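Local coordinates for protein NS1 (Human bocavirus, PDB 4KW3) that probably recognises the viral replication origin and nicks one DNA strand there through this N-terminal domain, so that rolling-circle replication can begin, at residues F20-P25 and K112-H117; Q106-E111 and A238-S243; P214-I219 and N233-A238. All coordinates share one frame; numbering follows the deposited sequence.

Contact 1. Residues F20-P25 and K112-H117; sequences FKFPYP and KNLHCH
Phe20 and Phe22 put their side chains on one side of the backbone and Lys21 on the other, and residues 114-116 answer the alternation in reverse order. Phe20 and Cys116 form an antiparallel hydrogen-bonded pair: Phe20 N gives its hydrogen to Cys116 O at 2.9 Å, and Cys116 N returns a bond to Phe20 O. Lys21 and His115 follow as a non-hydrogen-bonded pair, and a third bond, from Phe22 N to Leu114 O, runs almost straight along the C=O axis (C=O...N 173°). Phe22 and Leu114 lie side by side and point the same way, both with CG anti to the backbone N; methyl CD2 of Leu114 rests 3.8 Å from Phe22 CB. Pro23 CD lies over one face of the Phe22 ring, near its rim, and the chain bends there in an inverse gamma turn centred on Pro23. On the other side of the sheet the Lys21 chain, bent at its outer torsions, crosses Asn113 obliquely and lays CD 3.4 Å from Asn113 CG. Lys21 NZ and Lys112 NZ, like charges, are 4.5 Å apart. His115 leaves the strand with CG between the backbone N and carbonyl carbon (chi1 54°), which turns its imidazole away from residues 20-25 and toward Glu108, its predicted partner in metal binding. Strand 114-122 thus lies between strands 15-21 and 101-109. The Phe20-Cys116 side is covered by helix 134-149 over Phe20, helix 160-177 over Phe22, and helix 74-94 over Leu114 and Cys116.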
loop_
_atom_site.group_PDB
_atom_site.type_symbol
_atom_site.label_atom_id
_atom_site.label_comp_id
_atom_site.label_asym_id
_atom_site.label_seq_id
_atom_site.Cartn_x
_atom_site.Cartn_y
_atom_site.Cartn_z
ATOM N N PHE A 20 5.050 -6.146 -0.824
ATOM C CA PHE A 20 4.062 -7.152 -0.480
ATOM C C PHE A 20 3.126 -7.344 -1.666
ATOM O O PHE A 20 2.622 -6.372 -2.200
ATOM C CB PHE A 20 3.255 -6.704 0.746
ATOM C CG PHE A 20 1.976 -7.472 0.934
ATOM C CD1 PHE A 20 1.979 -8.700 1.580
ATOM C CD2 PHE A 20 0.770 -6.975 0.448
ATOM C CE1 PHE A 20 0.809 -9.417 1.740
ATOM C CE2 PHE A 20 -0.407 -7.691 0.609
ATOM C CZ PHE A 20 -0.388 -8.911 1.263
ATOM N N LYS A 21 2.925 -8.588 -2.094
ATOM C CA LYS A 21 1.962 -8.930 -3.149
ATOM C C LYS A 21 0.741 -9.597 -2.521
ATOM O O LYS A 21 0.881 -10.599 -1.827
ATOM C CB LYS A 21 2.575 -9.922 -4.133
ATOM C CG LYS A 21 3.013 -9.357 -5.457
ATOM C CD LYS A 21 3.197 -10.482 -6.491
ATOM C CE LYS A 21 4.470 -11.315 -6.248
ATOM N NZ LYS A 21 5.622 -10.941 -7.133
ATOM N N PHE A 22 -0.455 -9.062 -2.747
ATOM C CA PHE A 22 -1.660 -9.741 -2.269
ATOM C C PHE A 22 -1.792 -11.147 -2.916
ATOM O O PHE A 22 -1.897 -11.283 -4.134
ATOM C CB PHE A 22 -2.898 -8.885 -2.548
ATOM C CG PHE A 22 -4.106 -9.326 -1.789
ATOM C CD1 PHE A 22 -4.922 -10.322 -2.283
ATOM C CD2 PHE A 22 -4.414 -8.758 -0.568
ATOM C CE1 PHE A 22 -6.026 -10.740 -1.568
ATOM C CE2 PHE A 22 -5.519 -9.170 0.146
ATOM C CZ PHE A 22 -6.323 -10.164 -0.357
ATOM N N PRO A 23 -1.786 -12.205 -2.102
ATOM C CA PRO A 23 -1.655 -13.531 -2.722
ATOM C C PRO A 23 -2.949 -14.108 -3.328
ATOM O O PRO A 23 -3.367 -15.210 -2.959
ATOM C CB PRO A 23 -1.157 -14.406 -1.568
ATOM C CG PRO A 23 -1.572 -13.673 -0.282
ATOM C CD PRO A 23 -2.042 -12.280 -0.653
ATOM N N TYR A 24 -3.566 -13.361 -4.239
ATOM C CA TYR A 24 -4.762 -13.810 -4.970
ATOM C C TYR A 24 -4.686 -13.404 -6.436
ATOM O O TYR A 24 -4.986 -12.265 -6.801
ATOM C CB TYR A 24 -6.032 -13.236 -4.328
ATOM C CG TYR A 24 -7.330 -13.741 -4.920
ATOM C CD1 TYR A 24 -7.739 -15.063 -4.759
ATOM C CD2 TYR A 24 -8.179 -12.881 -5.592
ATOM C CE1 TYR A 24 -8.938 -15.517 -5.299
ATOM C CE2 TYR A 24 -9.383 -13.325 -6.123
ATOM C CZ TYR A 24 -9.758 -14.637 -5.975
ATOM O OH TYR A 24 -10.958 -15.055 -6.515
ATOM N N PRO A 25 -4.284 -14.345 -7.287
ATOM C CA PRO A 25 -4.026 -14.063 -8.705
ATOM C C PRO A 25 -5.245 -13.520 -9.465
ATOM O O PRO A 25 -5.075 -12.705 -10.369
ATOM C CB PRO A 25 -3.593 -15.420 -9.252
ATOM C CG PRO A 25 -3.056 -16.163 -8.044
ATOM C CD PRO A 25 -3.938 -15.729 -6.917
ATOM N N LYS A 112 -0.421 -6.189 -13.191
ATOM C CA LYS A 112 -0.528 -7.594 -12.829
ATOM C C LYS A 112 -0.846 -7.746 -11.341
ATOM O O LYS A 112 -1.805 -8.432 -10.965
ATOM C CB LYS A 112 0.767 -8.338 -13.186
ATOM C CG LYS A 112 0.900 -9.742 -12.585
ATOM C CD LYS A 112 2.295 -10.344 -12.841
ATOM C CE LYS A 112 2.619 -11.516 -11.899
ATOM N NZ LYS A 112 4.005 -11.420 -11.297
ATOM N N ASN A 113 -0.079 -7.075 -10.489
ATOM C CA ASN A 113 -0.214 -7.313 -9.048
ATOM C C ASN A 113 -0.818 -6.215 -8.226
ATOM O O ASN A 113 -0.600 -5.036 -8.473
ATOM C CB ASN A 113 1.129 -7.710 -8.446
ATOM C CG ASN A 113 1.717 -8.919 -9.129
ATOM O OD1 ASN A 113 0.999 -9.866 -9.465
ATOM N ND2 ASN A 113 3.002 -8.854 -9.433
ATOM N N LEU A 114 -1.584 -6.635 -7.232
ATOM C CA LEU A 114 -2.052 -5.747 -6.185
ATOM C C LEU A 114 -0.978 -5.703 -5.088
ATOM O O LEU A 114 -0.835 -6.640 -4.302
ATOM C CB LEU A 114 -3.380 -6.275 -5.623
ATOM C CG LEU A 114 -3.932 -5.561 -4.389
ATOM C CD1 LEU A 114 -4.162 -4.096 -4.714
ATOM C CD2 LEU A 114 -5.236 -6.213 -3.902
ATOM N N HIS A 115 -0.206 -4.626 -5.027
ATOM C CA HIS A 115 0.886 -4.630 -4.068
ATOM C C HIS A 115 0.991 -3.422 -3.148
ATOM O O HIS A 115 0.383 -2.393 -3.374
ATOM C CB HIS A 115 2.232 -4.944 -4.751
ATOM C CG HIS A 115 2.559 -4.067 -5.906
ATOM N ND1 HIS A 115 3.072 -4.566 -7.083
ATOM C CD2 HIS A 115 2.495 -2.725 -6.059
ATOM C CE1 HIS A 115 3.269 -3.568 -7.929
ATOM N NE2 HIS A 115 2.935 -2.439 -7.329
ATOM N N CYS A 116 1.765 -3.580 -2.087
ATOM C CA CYS A 116 2.141 -2.453 -1.263
ATOM C C CYS A 116 3.658 -2.329 -1.233
ATOM O O CYS A 116 4.371 -3.336 -1.123
ATOM C CB CYS A 116 1.653 -2.659 0.154
ATOM S SG CYS A 116 -0.084 -2.476 0.312
ATOM N N HIS A 117 4.141 -1.095 -1.311
ATOM C CA HIS A 117 5.536 -0.802 -1.017
ATOM C C HIS A 117 5.578 -0.293 0.406
ATOM O O HIS A 117 4.704 0.502 0.815
ATOM C CB HIS A 117 6.085 0.265 -1.946
ATOM C CG HIS A 117 6.226 -0.184 -3.361
ATOM N ND1 HIS A 117 7.427 -0.637 -3.879
ATOM C CD2 HIS A 117 5.318 -0.266 -4.365
ATOM C CE1 HIS A 117 7.251 -0.964 -5.146
ATOM N NE2 HIS A 117 5.982 -0.752 -5.463
#

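Contact 2. Residues Q106-E111 and A238-S243; sequences QSELGE and AEKTYS
Glu108, Ser243 and Thr241 bury the most surface where the end of strand 101-109 meets the start of strand 241-247. The two short runs diverge steeply, their end-to-end directions 109° apart, and one backbone bond holds them together: Ser243 N gives its hydrogen to Ser107 O at 2.8 Å, nearly straight at the hydrogen but reaching the oxygen from above the carbonyl plane. Ser243 directs CB toward the other strand, where it sits 3.5 Å from Ser107 OG and 3.7 Å from Leu109 CD1. Its OG, anti to the backbone N (chi1 170°), bonds His73, while Ser107 OG bonds the carbonyl of Gly75, so both buried hydroxyls are satisfied by the chain around the start of helix 74-94. Glu108 leaves strand 101-109 on the side opposite Ser107, extended, with CG anti to the backbone N (chi1 160°). Thr241 O points its tip at the Glu108 side chain, 3.1 Å from Glu108 CG, and Thr241 OG1, in the crowded position between its backbone N and carbonyl carbon, faces Leu109 O at 3.6 Å. Glu108 OE2 lies alongside the aliphatic part of Lys240, 3.7 Å from Lys240 CD; the ammonium of Lys240 stays farther off. Glu108 OE1 instead makes a salt bridge with Lys215, which would favour the ionised carboxylate. Next to it Gln106 crosses the Tyr242 side chain at about a right angle, with NE2 3.6 Å from Tyr242 CB, and that amide is held by Leu212 O on one end and by Thr245 and Arg257 on the other. Glu108 is predicted to bind a divalent cation together with His115 and His117 of the adjacent strand, an acidic residue beside a pair of histidines on the central sheet as in HUH-type rolling-circle nickases.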
loop_
_atom_site.group_PDB
_atom_site.type_symbol
_atom_site.label_atom_id
_atom_site.label_comp_id
_atom_site.label_asym_id
_atom_site.label_seq_id
_atom_site.Cartn_x
_atom_site.Cartn_y
_atom_site.Cartn_z
ATOM N N GLN A 106 2.551 2.441 0.633
ATOM C CA GLN A 106 1.750 2.814 -0.519
ATOM C C GLN A 106 1.225 1.572 -1.240
ATOM O O GLN A 106 1.996 0.718 -1.688
ATOM C CB GLN A 106 2.565 3.668 -1.482
ATOM C CG GLN A 106 1.805 4.130 -2.721
ATOM C CD GLN A 106 2.508 5.278 -3.428
ATOM O OE1 GLN A 106 2.611 6.389 -2.889
ATOM N NE2 GLN A 106 3.011 5.013 -4.630
ATOM N N SER A 107 -0.095 1.489 -1.363
ATOM C CA SER A 107 -0.753 0.418 -2.111
ATOM C C SER A 107 -0.935 0.816 -3.580
ATOM O O SER A 107 -1.104 1.984 -3.895
ATOM C CB SER A 107 -2.099 0.088 -1.476
ATOM O OG SER A 107 -2.885 1.258 -1.329
ATOM N N GLU A 108 -0.884 -0.163 -4.475
ATOM C CA GLU A 108 -0.974 0.095 -5.899
ATOM C C GLU A 108 -1.709 -1.034 -6.599
ATOM O O GLU A 108 -1.402 -2.199 -6.396
ATOM C CB GLU A 108 0.418 0.266 -6.504
ATOM C CG GLU A 108 0.506 0.059 -8.025
ATOM C CD GLU A 108 1.926 0.265 -8.573
ATOM O OE1 GLU A 108 2.817 0.675 -7.796
ATOM O OE2 GLU A 108 2.157 0.012 -9.777
ATOM N N LEU A 109 -2.676 -0.676 -7.431
ATOM C CA LEU A 109 -3.344 -1.645 -8.276
ATOM C C LEU A 109 -2.520 -1.751 -9.538
ATOM O O LEU A 109 -2.707 -0.970 -10.470
ATOM C CB LEU A 109 -4.739 -1.140 -8.629
ATOM C CG LEU A 109 -5.828 -1.352 -7.573
ATOM C CD1 LEU A 109 -5.469 -0.821 -6.209
ATOM C CD2 LEU A 109 -7.082 -0.704 -8.028
ATOM N N GLY A 110 -1.630 -2.734 -9.591
ATOM C CA GLY A 110 -0.736 -2.858 -10.723
ATOM C C GLY A 110 -1.362 -3.483 -11.964
ATOM O O GLY A 110 -2.497 -3.964 -11.941
ATOM N N GLU A 111 -0.601 -3.483 -13.052
ATOM C CA GLU A 111 -1.032 -4.114 -14.287
ATOM C C GLU A 111 -1.314 -5.581 -13.978
ATOM O O GLU A 111 -2.341 -6.129 -14.391
ATOM C CB GLU A 111 0.067 -3.982 -15.339
ATOM C CG GLU A 111 -0.183 -4.741 -16.620
ATOM C CD GLU A 111 -1.295 -4.118 -17.446
ATOM O OE1 GLU A 111 -1.559 -2.908 -17.268
ATOM O OE2 GLU A 111 -1.892 -4.830 -18.284
ATOM N N ALA A 238 3.575 10.044 -15.953
ATOM C CA ALA A 238 3.374 8.893 -15.091
ATOM C C ALA A 238 2.674 7.761 -15.830
ATOM O O ALA A 238 1.667 7.990 -16.484
ATOM C CB ALA A 238 2.569 9.307 -13.860
ATOM N N GLU A 239 3.215 6.548 -15.765
ATOM C CA GLU A 239 2.530 5.400 -16.377
ATOM C C GLU A 239 1.999 4.400 -15.354
ATOM O O GLU A 239 1.237 3.504 -15.683
ATOM C CB GLU A 239 3.438 4.693 -17.375
ATOM C CG GLU A 239 3.981 5.634 -18.435
ATOM C CD GLU A 239 4.962 4.965 -19.364
ATOM O OE1 GLU A 239 6.176 4.966 -19.057
ATOM O OE2 GLU A 239 4.507 4.443 -20.399
ATOM N N LYS A 240 2.397 4.552 -14.107
ATOM C CA LYS A 240 1.902 3.659 -13.082
ATOM C C LYS A 240 1.031 4.416 -12.081
ATOM O O LYS A 240 0.968 5.630 -12.112
ATOM C CB LYS A 240 3.049 2.909 -12.399
ATOM C CG LYS A 240 3.508 1.700 -13.193
ATOM C CD LYS A 240 4.556 0.931 -12.394
ATOM C CE LYS A 240 4.668 -0.529 -12.826
ATOM N NZ LYS A 240 5.007 -0.673 -14.277
ATOM N N THR A 241 0.319 3.696 -11.222
ATOM C CA THR A 241 -0.663 4.344 -10.371
ATOM C C THR A 241 -0.462 4.018 -8.909
ATOM O O THR A 241 0.319 3.127 -8.561
ATOM C CB THR A 241 -2.103 3.961 -10.770
ATOM O OG1 THR A 241 -2.302 2.557 -10.590
ATOM C CG2 THR A 241 -2.388 4.342 -12.220
ATOM N N TYR A 242 -1.135 4.767 -8.042
ATOM C CA TYR A 242 -1.179 4.392 -6.632
ATOM C C TYR A 242 -2.632 4.401 -6.215
ATOM O O TYR A 242 -3.463 5.086 -6.823
ATOM C CB TYR A 242 -0.379 5.367 -5.743
ATOM C CG TYR A 242 -1.122 6.642 -5.482
ATOM C CD1 TYR A 242 -1.132 7.664 -6.434
ATOM C CD2 TYR A 242 -1.859 6.826 -4.307
ATOM C CE1 TYR A 242 -1.817 8.823 -6.212
ATOM C CE2 TYR A 242 -2.574 8.000 -4.097
ATOM C CZ TYR A 242 -2.544 8.992 -5.054
ATOM O OH TYR A 242 -3.230 10.164 -4.859
ATOM N N SER A 243 -2.913 3.703 -5.120
ATOM C CA SER A 243 -4.258 3.673 -4.567
ATOM C C SER A 243 -4.367 4.546 -3.327
ATOM O O SER A 243 -5.325 5.305 -3.178
ATOM C CB SER A 243 -4.658 2.236 -4.230
ATOM O OG SER A 243 -5.856 2.239 -3.496
#

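Contact 3. Residues P214-I219 and N233-A238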
loop_
_atom_site.group_PDB
_atom_site.type_symbol
_atom_site.label_atom_id
_atom_site.label_comp_id
_atom_site.label_asym_id
_atom_site.label_seq_id
_atom_site.Cartn_x
_atom_site.Cartn_y
_atom_site.Cartn_z
ATOM N N PRO A 214 5.421 10.376 -7.783
ATOM C CA PRO A 214 4.872 10.892 -9.049
ATOM C C PRO A 214 4.074 9.857 -9.838
ATOM O O PRO A 214 4.434 9.460 -10.937
ATOM C CB PRO A 214 6.121 11.356 -9.799
ATOM C CG PRO A 214 7.218 10.476 -9.289
ATOM C CD PRO A 214 6.853 10.038 -7.887
ATOM N N LYS A 215 2.970 9.429 -9.243
ATOM C CA LYS A 215 2.043 8.521 -9.896
ATOM C C LYS A 215 0.642 9.125 -9.825
ATOM O O LYS A 215 0.342 9.927 -8.938
ATOM C CB LYS A 215 2.067 7.148 -9.220
ATOM C CG LYS A 215 3.431 6.493 -9.203
ATOM C CD LYS A 215 3.365 5.112 -8.598
ATOM C CE LYS A 215 4.732 4.441 -8.577
ATOM N NZ LYS A 215 4.609 2.971 -8.364
ATOM N N ASN A 216 -0.225 8.743 -10.753
ATOM C CA ASN A 216 -1.609 9.193 -10.671
ATOM C C ASN A 216 -2.398 8.167 -9.878
ATOM O O ASN A 216 -1.979 7.014 -9.751
ATOM C CB ASN A 216 -2.193 9.406 -12.059
ATOM C CG ASN A 216 -1.413 10.439 -12.859
ATOM O OD1 ASN A 216 -1.054 11.503 -12.335
ATOM N ND2 ASN A 216 -1.162 10.148 -14.136
ATOM N N ARG A 217 -3.510 8.596 -9.293
ATOM C CA ARG A 217 -4.328 7.688 -8.518
ATOM C C ARG A 217 -5.286 6.870 -9.350
ATOM O O ARG A 217 -5.914 7.391 -10.280
ATOM C CB ARG A 217 -5.133 8.424 -7.449
ATOM C CG ARG A 217 -5.740 7.449 -6.443
ATOM C CD ARG A 217 -6.387 8.132 -5.283
ATOM N NE ARG A 217 -7.512 8.936 -5.698
ATOM C CZ ARG A 217 -8.451 9.349 -4.863
ATOM N NH1 ARG A 217 -8.355 8.996 -3.596
ATOM N NH2 ARG A 217 -9.472 10.096 -5.293
ATOM N N CYS A 218 -5.418 5.599 -8.968
ATOM C CA CYS A 218 -6.480 4.753 -9.470
ATOM C C CYS A 218 -6.938 3.785 -8.372
ATOM O O CYS A 218 -6.148 2.986 -7.885
ATOM C CB CYS A 218 -6.000 3.978 -10.685
ATOM S SG CYS A 218 -7.266 2.931 -11.326
ATOM N N ILE A 219 -8.201 3.878 -7.953
ATOM C CA ILE A 219 -8.691 3.049 -6.833
ATOM C C ILE A 219 -9.436 1.765 -7.226
ATOM O O ILE A 219 -9.908 1.037 -6.367
ATOM C CB ILE A 219 -9.551 3.844 -5.833
ATOM C CG1 ILE A 219 -10.818 4.371 -6.511
ATOM C CG2 ILE A 219 -8.749 4.989 -5.200
ATOM C CD1 ILE A 219 -11.666 5.176 -5.579
ATOM N N ASN A 233 -3.307 17.435 -9.698
ATOM C CA ASN A 233 -2.435 16.389 -9.205
ATOM C C ASN A 233 -2.038 15.379 -10.267
ATOM O O ASN A 233 -1.537 14.295 -9.968
ATOM C CB ASN A 233 -3.105 15.711 -8.016
ATOM C CG ASN A 233 -3.277 16.660 -6.852
ATOM O OD1 ASN A 233 -2.342 16.863 -6.074
ATOM N ND2 ASN A 233 -4.462 17.283 -6.745
ATOM N N TRP A 234 -2.216 15.762 -11.523
ATOM C CA TRP A 234 -1.910 14.862 -12.616
ATOM C C TRP A 234 -0.452 14.942 -13.009
ATOM O O TRP A 234 0.082 16.022 -13.249
ATOM C CB TRP A 234 -2.773 15.166 -13.810
ATOM C CG TRP A 234 -2.597 14.203 -14.908
ATOM C CD1 TRP A 234 -1.833 14.357 -16.033
ATOM C CD2 TRP A 234 -3.226 12.920 -15.013
ATOM N NE1 TRP A 234 -1.960 13.242 -16.835
ATOM C CE2 TRP A 234 -2.802 12.345 -16.225
ATOM C CE3 TRP A 234 -4.106 12.202 -14.193
ATOM C CZ2 TRP A 234 -3.235 11.096 -16.645
ATOM C CZ3 TRP A 234 -4.537 10.947 -14.613
ATOM C CH2 TRP A 234 -4.106 10.414 -15.826
ATOM N N PHE A 235 0.195 13.788 -13.029
ATOM C CA PHE A 235 1.587 13.703 -13.417
ATOM C C PHE A 235 1.605 13.295 -14.874
ATOM O O PHE A 235 1.258 12.151 -15.210
ATOM C CB PHE A 235 2.314 12.686 -12.554
ATOM C CG PHE A 235 2.648 13.179 -11.167
ATOM C CD1 PHE A 235 3.794 13.927 -10.932
ATOM C CD2 PHE A 235 1.834 12.850 -10.085
ATOM C CE1 PHE A 235 4.129 14.328 -9.627
ATOM C CE2 PHE A 235 2.142 13.268 -8.784
ATOM C CZ PHE A 235 3.292 14.020 -8.558
ATOM N N ILE A 236 2.008 14.228 -15.737
ATOM C CA ILE A 236 1.871 14.055 -17.183
ATOM C C ILE A 236 2.633 12.830 -17.741
ATOM O O ILE A 236 2.153 12.187 -18.652
ATOM C CB ILE A 236 2.231 15.387 -17.954
ATOM C CG1 ILE A 236 1.681 15.385 -19.378
ATOM C CG2 ILE A 236 3.711 15.595 -18.008
ATOM C CD1 ILE A 236 0.233 14.886 -19.486
ATOM N N LEU A 237 3.769 12.447 -17.158
ATOM C CA LEU A 237 4.556 11.354 -17.748
ATOM C C LEU A 237 4.394 10.023 -16.991
ATOM O O LEU A 237 4.985 9.004 -17.347
ATOM C CB LEU A 237 6.047 11.743 -17.879
ATOM C CG LEU A 237 6.394 12.942 -18.780
ATOM C CD1 LEU A 237 7.889 13.224 -18.768
ATOM C CD2 LEU A 237 5.885 12.741 -20.207
ATOM N N ALA A 238 3.575 10.044 -15.953
ATOM C CA ALA A 238 3.374 8.893 -15.091
ATOM C C ALA A 238 2.674 7.761 -15.830
ATOM O O ALA A 238 1.667 7.990 -16.484
ATOM C CB ALA A 238 2.569 9.307 -13.860
#
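An amide-on-indole stack, a CH-pi contact and a side-chain-to-backbone hydrogen bond join the short strand 216-217, with the end of the RCR-3 motif just before it, to the loop that leads into strand 241-247. Asn216 carries most of it. With CG beside its own backbone N (chi1 -59°), its amide lies nearly parallel to the Trp234 indole, the planes 12° apart, and ND2 sits over one face, offset toward the rim, 3.4 Å from Trp234 CZ2. The same amide grips the backbone of Phe235 at both ends: Phe235 N gives a straight bond of 2.7 Å to an in-plane lone pair of Asn216 OD1, and Asn216 ND2 makes a weak one to Phe235 O. Phe235 O also accepts from Ala238 N, closing a type I turn from Phe235 to Ala238; Ala238 CB, at the end of the turn, packs 3.5 Å from Pro214 O. Phe235 turns its ring face to Pro214, and Pro214 CA stands over the centre, 3.4 Å from the Phe235 centroid and 7° off the normal. Lys215 starts away from the loop, and its NZ, the partner of Glu108, also makes a weak hydrogen bond to Tyr211 OH, the predicted active-site tyrosine. Around this, Phe235 meets His261 of helix 257-268 edge-to-face, Pro225 of helix 225-228 touches both Asn216 and Trp234, and strand 216-217 runs parallel to strand 241-247.

From the N terminus, residues 20-25 open contact 1, and the helices up to residue 94 follow before 106-111 open contact 2. Residues 112-117 then close contact 1, so the two loops cross, and hydrogen bonds of strand 101-109 with strand 114-122 join them directly. Contact 3 opens at 214-219 and closes at 233-238, wholly within the long loop that contact 2 completes at 238-243; Ala238 belongs to both. Tyr242 bonds through its backbone to Asn216 and Cys218. Together they form a path across the sheet, from strand 15-21 through 114-122, 101-109 and 241-247 to 216-217, bringing the predicted metal ligands near the RCR-3 segment.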